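Local coordinates for envelopment polyprotein (Bovine Schmallenberg virus BH80/Germany/2011, PDB 7A56) that probably drives fusion of the viral envelope with a host cell membrane during entry, as a class II membrane fusion glycoprotein captured in its postfusion form, at residues 151-165 with 280-294. Sequence-based numbering, arbitrary orientation.
Sequences TFSKERSSNWGCEEW and PKFDYVCHAFNRKDV
Cys162 and Cys286 are joined by a disulfide, SG to SG 2.1 Å, and beside it Lys292 illustrates how a buried lysine can tie a loop to the hairpin beneath it. From a CB set aside from the opposing segment, its CG comes to 4.0 Å from Cys162 SG. Bends at chi2 and chi4 then carry the chain inward: CD passes the carbonyl of Ser157, CE lies 3.2 Å from Ser157 O, and NZ donates to Cys162 O at 3.0 Å. That bond arrives well above the carbonyl plane, while Asn159 N reaches the same oxygen from the opposite face. A water and a salt bridge to Glu133 also hold NZ, so the buried ammonium is well supplied with partners.

Tyr284 lies between the disulfide and Lys154 of strand 151-154. Its ring edge meets Cys162 SG through CE2 and Lys154 CD through CE1 (3.5 Å), and its hydroxyl is joined by two waters to the carbonyls of Glu155 and Ser157. Within the trimer, Arg156 of a second subunit pairs with Asp283 and makes a cation-pi contact with Tyr284. Farther along, Phe152 sets CD1 over the centre of the Phe282 ring, the planes tilted by 36°. At the loop end, beyond the disulfide, Glu164 OE1 lies over one face of the Arg291 guanidinium, a salt bridge of charge alone.

The contact's centre is about 54 Å from that of the elongated chain, consistent with the membrane-facing tip of a class II fusion protein. Here strand 281-285 of the hairpin runs past strand 151-154 at 39°, the axes 7.7 Å apart at their closest, while Leu175 of strand 172-183 touches Phe282 and Tyr284, and His131 of strand 98-134 meets Val294.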
ATOM      1  N   THR A 151      35.917 -15.642  -2.857  1.00 24.30           N
ATOM      2  CA  THR A 151      37.273 -16.192  -2.658  1.00 24.42           C
ATOM      3  C   THR A 151      37.487 -16.713  -1.245  1.00 25.34           C
ATOM      4  O   THR A 151      36.755 -16.409  -0.301  1.00 25.60           O
ATOM      5  CB  THR A 151      38.334 -15.138  -2.965  1.00 27.45           C
ATOM      6  OG1 THR A 151      38.076 -13.997  -2.151  1.00 30.42           O
ATOM      7  CG2 THR A 151      38.271 -14.691  -4.436  1.00 29.37           C
ATOM      8  N   PHE A 152      38.559 -17.510  -1.097  1.00 29.07           N
ATOM      9  CA  PHE A 152      38.961 -17.944   0.226  1.00 26.58           C
ATOM     10  C   PHE A 152      40.469 -18.147   0.201  1.00 25.46           C
ATOM     11  O   PHE A 152      41.049 -18.412  -0.853  1.00 27.63           O
ATOM     12  CB  PHE A 152      38.290 -19.260   0.665  1.00 23.88           C
ATOM     13  CG  PHE A 152      38.308 -20.353  -0.397  1.00 27.51           C
ATOM     14  CD1 PHE A 152      39.418 -21.198  -0.535  1.00 31.62           C
ATOM     15  CD2 PHE A 152      37.183 -20.552  -1.220  1.00 31.23           C
ATOM     16  CE1 PHE A 152      39.449 -22.182  -1.494  1.00 33.60           C
ATOM     17  CE2 PHE A 152      37.192 -21.558  -2.192  1.00 31.02           C
ATOM     18  CZ  PHE A 152      38.358 -22.375  -2.328  1.00 32.46           C
ATOM     19  N   SER A 153      41.101 -18.007   1.363  1.00 23.85           N
ATOM     20  CA  SER A 153      42.567 -18.205   1.395  1.00 23.39           C
ATOM     21  C   SER A 153      43.021 -18.410   2.837  1.00 26.08           C
ATOM     22  O   SER A 153      42.360 -17.971   3.791  1.00 24.48           O
ATOM     23  CB  SER A 153      43.336 -17.032   0.776  1.00 26.70           C
ATOM     24  OG  SER A 153      43.075 -15.824   1.497  1.00 29.82           O
ATOM     25  N   LYS A 154      44.199 -19.031   2.977  1.00 24.75           N
ATOM     26  CA  LYS A 154      44.881 -19.107   4.263  1.00 25.92           C
ATOM     27  C   LYS A 154      46.372 -18.891   4.043  1.00 25.76           C
ATOM     28  O   LYS A 154      46.983 -19.561   3.195  1.00 25.92           O
ATOM     29  CB  LYS A 154      44.651 -20.458   4.950  1.00 28.71           C
ATOM     30  CG  LYS A 154      43.317 -20.523   5.740  1.00 33.34           C
ATOM     31  CD  LYS A 154      43.091 -21.848   6.465  1.00 38.85           C
ATOM     32  CE  LYS A 154      41.721 -21.853   7.200  1.00 44.01           C
ATOM     33  NZ  LYS A 154      41.761 -21.049   8.454  1.00 47.59           N
ATOM     34  N   GLU A 155      46.928 -17.916   4.779  1.00 24.06           N
ATOM     35  CA  GLU A 155      48.356 -17.657   4.834  1.00 24.72           C
ATOM     36  C   GLU A 155      49.027 -18.758   5.655  1.00 25.68           C
ATOM     37  O   GLU A 155      48.360 -19.515   6.383  1.00 25.45           O
ATOM     38  CB  GLU A 155      48.664 -16.322   5.527  1.00 22.88           C
ATOM     39  CG  GLU A 155      47.996 -15.074   4.981  1.00 25.67           C
ATOM     40  CD  GLU A 155      48.571 -14.568   3.688  1.00 29.72           C
ATOM     41  OE1 GLU A 155      49.646 -15.041   3.278  1.00 29.38           O
ATOM     42  OE2 GLU A 155      47.960 -13.625   3.086  1.00 31.48           O
ATOM     43  N   ARG A 156      50.338 -18.812   5.538  1.00 26.14           N
ATOM     44  CA  ARG A 156      51.183 -19.658   6.400  1.00 27.55           C
ATOM     45  C   ARG A 156      50.824 -21.143   6.244  1.00 29.47           C
ATOM     46  O   ARG A 156      50.878 -21.916   7.202  1.00 29.71           O
ATOM     47  CB  ARG A 156      51.041 -19.231   7.877  1.00 26.16           C
ATOM     48  CG  ARG A 156      51.379 -17.758   8.177  1.00 29.48           C
ATOM     49  CD  ARG A 156      50.745 -17.289   9.511  1.00 28.89           C
ATOM     50  NE  ARG A 156      49.263 -17.158   9.397  1.00 29.07           N
ATOM     51  CZ  ARG A 156      48.414 -17.978  10.022  1.00 30.71           C
ATOM     52  NH1 ARG A 156      48.890 -18.953  10.804  1.00 33.80           N
ATOM     53  NH2 ARG A 156      47.117 -17.834   9.881  1.00 31.84           N
ATOM     54  N   SER A 157      50.482 -21.573   5.022  1.00 24.84           N
ATOM     55  CA  SER A 157      50.010 -22.945   4.884  1.00 22.85           C
ATOM     56  C   SER A 157      51.146 -23.992   4.780  1.00 25.61           C
ATOM     57  O   SER A 157      50.926 -25.176   5.135  1.00 26.43           O
ATOM     58  CB  SER A 157      49.064 -23.023   3.684  1.00 25.22           C
ATOM     59  OG  SER A 157      49.662 -22.356   2.579  1.00 26.54           O
ATOM     60  N   SER A 158      52.367 -23.594   4.391  1.00 26.11           N
ATOM     61  CA  SER A 158      53.496 -24.517   4.317  1.00 27.19           C
ATOM     62  C   SER A 158      54.072 -24.731   5.725  1.00 28.34           C
ATOM     63  O   SER A 158      54.408 -23.762   6.415  1.00 28.36           O
ATOM     64  CB  SER A 158      54.597 -23.969   3.395  1.00 28.10           C
ATOM     65  OG  SER A 158      54.117 -23.875   2.056  1.00 28.58           O
ATOM     66  N   ASN A 159      54.139 -25.977   6.177  1.00 27.56           N
ATOM     67  CA  ASN A 159      54.794 -26.266   7.457  1.00 27.55           C
ATOM     68  C   ASN A 159      55.281 -27.689   7.417  1.00 27.96           C
ATOM     69  O   ASN A 159      54.874 -28.473   6.560  1.00 26.48           O
ATOM     70  CB  ASN A 159      53.832 -26.117   8.640  1.00 28.67           C
ATOM     71  CG  ASN A 159      53.714 -24.709   9.128  1.00 40.01           C
ATOM     72  OD1 ASN A 159      54.632 -24.187   9.736  1.00 42.36           O
ATOM     73  ND2 ASN A 159      52.541 -24.083   8.888  1.00 49.46           N
ATOM     74  N   TRP A 160      56.138 -28.038   8.386  1.00 26.19           N
ATOM     75  CA  TRP A 160      56.575 -29.420   8.465  1.00 29.03           C
ATOM     76  C   TRP A 160      55.380 -30.346   8.689  1.00 29.93           C
ATOM     77  O   TRP A 160      54.545 -30.095   9.556  1.00 29.18           O
ATOM     78  CB  TRP A 160      57.581 -29.573   9.608  1.00 28.81           C
ATOM     79  CG  TRP A 160      58.229 -30.868   9.593  1.00 31.78           C
ATOM     80  CD1 TRP A 160      59.330 -31.222   8.872  1.00 34.24           C
ATOM     81  CD2 TRP A 160      57.835 -32.025  10.318  1.00 34.87           C
ATOM     82  NE1 TRP A 160      59.669 -32.512   9.138  1.00 37.60           N
ATOM     83  CE2 TRP A 160      58.765 -33.038  10.015  1.00 36.77           C
ATOM     84  CE3 TRP A 160      56.799 -32.299  11.216  1.00 37.60           C
ATOM     85  CZ2 TRP A 160      58.690 -34.317  10.555  1.00 39.76           C
ATOM     86  CZ3 TRP A 160      56.724 -33.580  11.758  1.00 43.96           C
ATOM     87  CH2 TRP A 160      57.664 -34.569  11.421  1.00 46.86           C
ATOM     88  N   GLY A 161      55.345 -31.459   7.948  1.00 32.74           N
ATOM     89  CA  GLY A 161      54.201 -32.333   8.001  1.00 30.33           C
ATOM     90  C   GLY A 161      53.080 -31.874   7.098  1.00 34.42           C
ATOM     91  O   GLY A 161      52.004 -32.491   7.101  1.00 35.77           O
ATOM     92  N   CYS A 162      53.286 -30.773   6.371  1.00 30.22           N
ATOM     93  CA  CYS A 162      52.216 -30.100   5.657  1.00 29.82           C
ATOM     94  C   CYS A 162      52.843 -29.358   4.476  1.00 29.38           C
ATOM     95  O   CYS A 162      52.658 -28.165   4.288  1.00 29.98           O
ATOM     96  CB  CYS A 162      51.477 -29.142   6.578  1.00 28.27           C
ATOM     97  SG  CYS A 162      49.880 -28.681   5.872  1.00 30.67           S
ATOM     98  N   GLU A 163      53.573 -30.099   3.656  1.00 27.35           N
ATOM     99  CA  GLU A 163      54.327 -29.535   2.555  1.00 28.26           C
ATOM    100  C   GLU A 163      53.910 -30.192   1.257  1.00 33.74           C
ATOM    101  O   GLU A 163      53.806 -31.421   1.188  1.00 35.22           O
ATOM    102  CB  GLU A 163      55.878 -29.810   2.703  1.00 29.80           C
ATOM    103  CG  GLU A 163      56.551 -29.337   3.987  1.00 32.25           C
ATOM    104  CD  GLU A 163      56.767 -27.827   4.040  1.00 34.65           C
ATOM    105  OE1 GLU A 163      56.196 -27.122   3.206  1.00 33.14           O
ATOM    106  OE2 GLU A 163      57.538 -27.352   4.915  1.00 35.25           O
ATOM    107  N   GLU A 164      53.819 -29.396   0.195  1.00 33.98           N
ATOM    108  CA  GLU A 164      53.817 -30.043  -1.111  1.00 39.82           C
ATOM    109  C   GLU A 164      55.195 -30.616  -1.410  1.00 40.03           C
ATOM    110  O   GLU A 164      56.173 -30.331  -0.724  1.00 40.80           O
ATOM    111  CB  GLU A 164      53.403 -29.066  -2.205  1.00 44.86           C
ATOM    112  CG  GLU A 164      54.411 -27.959  -2.534  1.00 49.59           C
ATOM    113  CD  GLU A 164      53.909 -27.131  -3.736  1.00 54.78           C
ATOM    114  OE1 GLU A 164      53.588 -27.740  -4.779  1.00 59.60           O
ATOM    115  OE2 GLU A 164      53.782 -25.900  -3.631  1.00 53.63           O
ATOM    116  N   TRP A 165      55.262 -31.459  -2.440  1.00 41.50           N
ATOM    117  CA  TRP A 165      56.509 -32.148  -2.764  1.00 45.99           C
ATOM    118  C   TRP A 165      57.617 -31.124  -3.025  1.00 46.12           C
ATOM    119  O   TRP A 165      57.441 -30.202  -3.827  1.00 47.21           O
ATOM    120  CB  TRP A 165      56.276 -33.072  -3.973  1.00 48.80           C
ATOM    121  CG  TRP A 165      57.396 -34.115  -4.227  1.00 55.37           C
ATOM    122  CD1 TRP A 165      57.431 -35.443  -3.813  1.00 55.18           C
ATOM    123  CD2 TRP A 165      58.598 -33.901  -4.957  1.00 60.23           C
ATOM    124  NE1 TRP A 165      58.585 -36.045  -4.254  1.00 59.83           N
ATOM    125  CE2 TRP A 165      59.322 -35.123  -4.948  1.00 62.83           C
ATOM    126  CE3 TRP A 165      59.141 -32.798  -5.613  1.00 63.80           C
ATOM    127  CZ2 TRP A 165      60.552 -35.259  -5.566  1.00 69.00           C
ATOM    128  CZ3 TRP A 165      60.366 -32.936  -6.225  1.00 68.39           C
ATOM    129  CH2 TRP A 165      61.058 -34.158  -6.203  1.00 74.90           C
ATOM    130  N   PRO A 280      33.001 -18.465   2.694  1.00 25.32           N
ATOM    131  CA  PRO A 280      33.081 -19.920   2.527  1.00 25.82           C
ATOM    132  C   PRO A 280      33.581 -20.608   3.778  1.00 26.56           C
ATOM    133  O   PRO A 280      34.440 -20.084   4.495  1.00 26.50           O
ATOM    134  CB  PRO A 280      34.074 -20.086   1.383  1.00 24.38           C
ATOM    135  CG  PRO A 280      33.791 -18.851   0.534  1.00 28.39           C
ATOM    136  CD  PRO A 280      33.614 -17.758   1.556  1.00 26.02           C
ATOM    137  N   LYS A 281      33.048 -21.800   4.018  1.00 24.75           N
ATOM    138  CA  LYS A 281      33.543 -22.630   5.104  1.00 26.93           C
ATOM    139  C   LYS A 281      34.690 -23.428   4.509  1.00 25.88           C
ATOM    140  O   LYS A 281      34.479 -24.499   3.935  1.00 26.57           O
ATOM    141  CB  LYS A 281      32.463 -23.554   5.633  1.00 30.95           C
ATOM    142  CG  LYS A 281      31.363 -22.846   6.420  1.00 37.41           C
ATOM    143  CD  LYS A 281      30.453 -23.955   6.902  1.00 43.21           C
ATOM    144  CE  LYS A 281      29.728 -23.588   8.161  1.00 49.05           C
ATOM    145  NZ  LYS A 281      28.921 -24.756   8.627  1.00 49.43           N
ATOM    146  N   PHE A 282      35.906 -22.905   4.683  1.00 26.22           N
ATOM    147  CA  PHE A 282      37.112 -23.385   4.014  1.00 25.21           C
ATOM    148  C   PHE A 282      38.140 -23.811   5.058  1.00 25.32           C
ATOM    149  O   PHE A 282      38.433 -23.046   5.991  1.00 24.77           O
ATOM    150  CB  PHE A 282      37.717 -22.244   3.163  1.00 23.62           C
ATOM    151  CG  PHE A 282      39.191 -22.462   2.793  1.00 27.65           C
ATOM    152  CD1 PHE A 282      39.590 -23.590   2.071  1.00 26.44           C
ATOM    153  CD2 PHE A 282      40.143 -21.505   3.114  1.00 27.27           C
ATOM    154  CE1 PHE A 282      40.990 -23.789   1.722  1.00 28.75           C
ATOM    155  CE2 PHE A 282      41.508 -21.689   2.765  1.00 27.80           C
ATOM    156  CZ  PHE A 282      41.903 -22.818   2.048  1.00 30.13           C
ATOM    157  N   ASP A 283      38.680 -25.004   4.896  1.00 23.85           N
ATOM    158  CA  ASP A 283      39.823 -25.453   5.696  1.00 24.15           C
ATOM    159  C   ASP A 283      40.598 -26.419   4.824  1.00 25.09           C
ATOM    160  O   ASP A 283      40.271 -26.626   3.648  1.00 26.38           O
ATOM    161  CB  ASP A 283      39.324 -26.069   7.045  1.00 26.27           C
ATOM    162  CG  ASP A 283      40.335 -25.902   8.188  1.00 27.14           C
ATOM    163  OD1 ASP A 283      41.544 -25.815   7.880  1.00 24.50           O
ATOM    164  OD2 ASP A 283      39.929 -25.918   9.384  1.00 26.04           O
ATOM    165  N   TYR A 284      41.655 -27.016   5.382  1.00 24.61           N
ATOM    166  CA  TYR A 284      42.414 -27.946   4.579  1.00 26.72           C
ATOM    167  C   TYR A 284      43.079 -28.979   5.491  1.00 28.49           C
ATOM    168  O   TYR A 284      43.289 -28.735   6.693  1.00 24.48           O
ATOM    169  CB  TYR A 284      43.495 -27.203   3.761  1.00 28.50           C
ATOM    170  CG  TYR A 284      44.561 -26.451   4.584  1.00 26.82           C
ATOM    171  CD1 TYR A 284      44.345 -25.129   4.992  1.00 28.06           C
ATOM    172  CD2 TYR A 284      45.778 -27.041   4.912  1.00 27.87           C
ATOM    173  CE1 TYR A 284      45.280 -24.437   5.717  1.00 27.25           C
ATOM    174  CE2 TYR A 284      46.733 -26.346   5.668  1.00 26.75           C
ATOM    175  CZ  TYR A 284      46.489 -25.062   6.043  1.00 28.05           C
ATOM    176  OH  TYR A 284      47.401 -24.371   6.781  1.00 28.69           O
ATOM    177  N   VAL A 285      43.492 -30.091   4.863  1.00 28.79           N
ATOM    178  CA  VAL A 285      44.196 -31.217   5.498  1.00 29.86           C
ATOM    179  C   VAL A 285      45.586 -31.344   4.873  1.00 29.26           C
ATOM    180  O   VAL A 285      45.782 -31.042   3.685  1.00 27.78           O
ATOM    181  CB  VAL A 285      43.369 -32.522   5.358  1.00 33.25           C
ATOM    182  CG1 VAL A 285      44.086 -33.713   5.730  1.00 39.90           C
ATOM    183  CG2 VAL A 285      42.095 -32.438   6.283  1.00 37.82           C
ATOM    184  N   CYS A 286      46.561 -31.733   5.696  1.00 29.57           N
ATOM    185  CA  CYS A 286      47.971 -31.782   5.314  1.00 29.89           C
ATOM    186  C   CYS A 286      48.392 -33.129   4.801  1.00 31.74           C
ATOM    187  O   CYS A 286      47.873 -34.183   5.197  1.00 34.33           O
ATOM    188  CB  CYS A 286      48.884 -31.422   6.508  1.00 31.58           C
ATOM    189  SG  CYS A 286      48.594 -29.740   7.076  1.00 35.83           S
ATOM    190  N   HIS A 287      49.448 -33.096   3.988  1.00 31.48           N
ATOM    191  CA  HIS A 287      50.239 -34.275   3.694  1.00 33.82           C
ATOM    192  C   HIS A 287      51.717 -33.915   3.828  1.00 32.41           C
ATOM    193  O   HIS A 287      52.102 -32.743   3.697  1.00 28.96           O
ATOM    194  CB  HIS A 287      49.917 -34.807   2.315  1.00 36.86           C
ATOM    195  CG  HIS A 287      48.461 -35.119   2.129  1.00 37.79           C
ATOM    196  ND1 HIS A 287      47.879 -36.261   2.644  1.00 37.02           N
ATOM    197  CD2 HIS A 287      47.475 -34.448   1.481  1.00 38.49           C
ATOM    198  CE1 HIS A 287      46.597 -36.279   2.307  1.00 40.37           C
ATOM    199  NE2 HIS A 287      46.326 -35.188   1.611  1.00 37.72           N
ATOM    200  N   ALA A 288      52.530 -34.922   4.156  1.00 33.96           N
ATOM    201  CA  ALA A 288      53.959 -34.689   4.374  1.00 33.79           C
ATOM    202  C   ALA A 288      54.694 -34.261   3.103  1.00 34.93           C
ATOM    203  O   ALA A 288      55.658 -33.488   3.179  1.00 33.71           O
ATOM    204  CB  ALA A 288      54.641 -35.943   4.954  1.00 37.98           C
ATOM    205  N   PHE A 289      54.329 -34.797   1.938  1.00 33.93           N
ATOM    206  CA  PHE A 289      54.988 -34.357   0.695  1.00 34.79           C
ATOM    207  C   PHE A 289      54.030 -34.438  -0.487  1.00 36.08           C
ATOM    208  O   PHE A 289      54.359 -34.984  -1.551  1.00 37.14           O
ATOM    209  CB  PHE A 289      56.282 -35.126   0.415  1.00 41.32           C
ATOM    210  CG  PHE A 289      56.164 -36.623   0.554  1.00 46.49           C
ATOM    211  CD1 PHE A 289      56.353 -37.239   1.788  1.00 45.76           C
ATOM    212  CD2 PHE A 289      55.882 -37.418  -0.553  1.00 50.63           C
ATOM    213  CE1 PHE A 289      56.234 -38.626   1.908  1.00 49.36           C
ATOM    214  CE2 PHE A 289      55.778 -38.812  -0.439  1.00 52.98           C
ATOM    215  CZ  PHE A 289      55.938 -39.412   0.795  1.00 51.71           C
ATOM    216  N   ASN A 290      52.863 -33.820  -0.313  1.00 36.80           N
ATOM    217  CA  ASN A 290      51.863 -33.739  -1.363  1.00 37.48           C
ATOM    218  C   ASN A 290      51.012 -32.512  -1.111  1.00 35.83           C
ATOM    219  O   ASN A 290      50.949 -32.003   0.009  1.00 35.01           O
ATOM    220  CB  ASN A 290      51.003 -34.979  -1.400  1.00 43.50           C
ATOM    221  CG  ASN A 290      50.710 -35.407  -2.814  1.00 52.39           C
ATOM    222  OD1 ASN A 290      49.892 -34.789  -3.510  1.00 55.05           O
ATOM    223  ND2 ASN A 290      51.393 -36.426  -3.262  1.00 61.14           N
ATOM    224  N   ARG A 291      50.339 -32.052  -2.169  1.00 33.58           N
ATOM    225  CA  ARG A 291      49.450 -30.904  -2.064  1.00 34.27           C
ATOM    226  C   ARG A 291      48.402 -31.138  -0.988  1.00 32.02           C
ATOM    227  O   ARG A 291      47.994 -32.281  -0.754  1.00 32.77           O
ATOM    228  CB  ARG A 291      48.764 -30.645  -3.413  1.00 37.65           C
ATOM    229  CG  ARG A 291      49.645 -29.875  -4.365  1.00 48.28           C
ATOM    230  CD  ARG A 291      49.117 -29.907  -5.793  1.00 61.34           C
ATOM    231  NE  ARG A 291      49.996 -29.124  -6.666  1.00 74.05           N
ATOM    232  CZ  ARG A 291      51.244 -29.469  -7.013  1.00 86.27           C
ATOM    233  NH1 ARG A 291      51.802 -30.597  -6.565  1.00 88.97           N
ATOM    234  NH2 ARG A 291      51.953 -28.675  -7.811  1.00 89.70           N
ATOM    235  N   LYS A 292      48.024 -30.055  -0.286  1.00 28.66           N
ATOM    236  CA  LYS A 292      46.949 -30.104   0.710  1.00 27.82           C
ATOM    237  C   LYS A 292      45.598 -30.392   0.055  1.00 30.98           C
ATOM    238  O   LYS A 292      45.371 -30.056  -1.113  1.00 29.44           O
ATOM    239  CB  LYS A 292      46.877 -28.773   1.494  1.00 26.66           C
ATOM    240  CG  LYS A 292      48.270 -28.489   2.202  1.00 28.19           C
ATOM    241  CD  LYS A 292      48.597 -26.961   2.188  1.00 27.69           C
ATOM    242  CE  LYS A 292      50.115 -26.763   2.525  1.00 29.96           C
ATOM    243  NZ  LYS A 292      50.993 -27.706   1.815  1.00 32.29           N
ATOM    244  N   ASP A 293      44.703 -31.028   0.818  1.00 31.00           N
ATOM    245  CA  ASP A 293      43.294 -31.187   0.397  1.00 31.31           C
ATOM    246  C   ASP A 293      42.468 -30.038   0.917  1.00 31.18           C
ATOM    247  O   ASP A 293      42.473 -29.768   2.119  1.00 29.43           O
ATOM    248  CB  ASP A 293      42.693 -32.497   0.906  1.00 35.66           C
ATOM    249  CG  ASP A 293      43.481 -33.718   0.484  1.00 42.88           C
ATOM    250  OD1 ASP A 293      43.880 -33.843  -0.695  1.00 46.03           O
ATOM    251  OD2 ASP A 293      43.714 -34.592   1.344  1.00 45.80           O
ATOM    252  N   VAL A 294      41.687 -29.413   0.020  1.00 30.29           N
ATOM    253  CA  VAL A 294      40.777 -28.331   0.363  1.00 31.82           C
ATOM    254  C   VAL A 294      39.480 -28.938   0.869  1.00 32.89           C
ATOM    255  O   VAL A 294      38.920 -29.830   0.221  1.00 30.94           O
ATOM    256  CB  VAL A 294      40.544 -27.437  -0.864  1.00 31.09           C
ATOM    257  CG1 VAL A 294      39.397 -26.466  -0.651  1.00 28.45           C
ATOM    258  CG2 VAL A 294      41.857 -26.679  -1.188  1.00 33.89           C
TER
HETATM  259  O   HOH W   1      47.233 -21.828   7.548  1.00 37.60           O
HETATM  260  O   HOH W   2      49.917 -25.586   7.751  1.00 36.80           O
HETATM  261  O   HOH W   3      53.609 -26.563   0.928  1.00 28.48           O
HETATM  262  O   HOH W   4      56.882 -32.559   5.637  1.00 32.96           O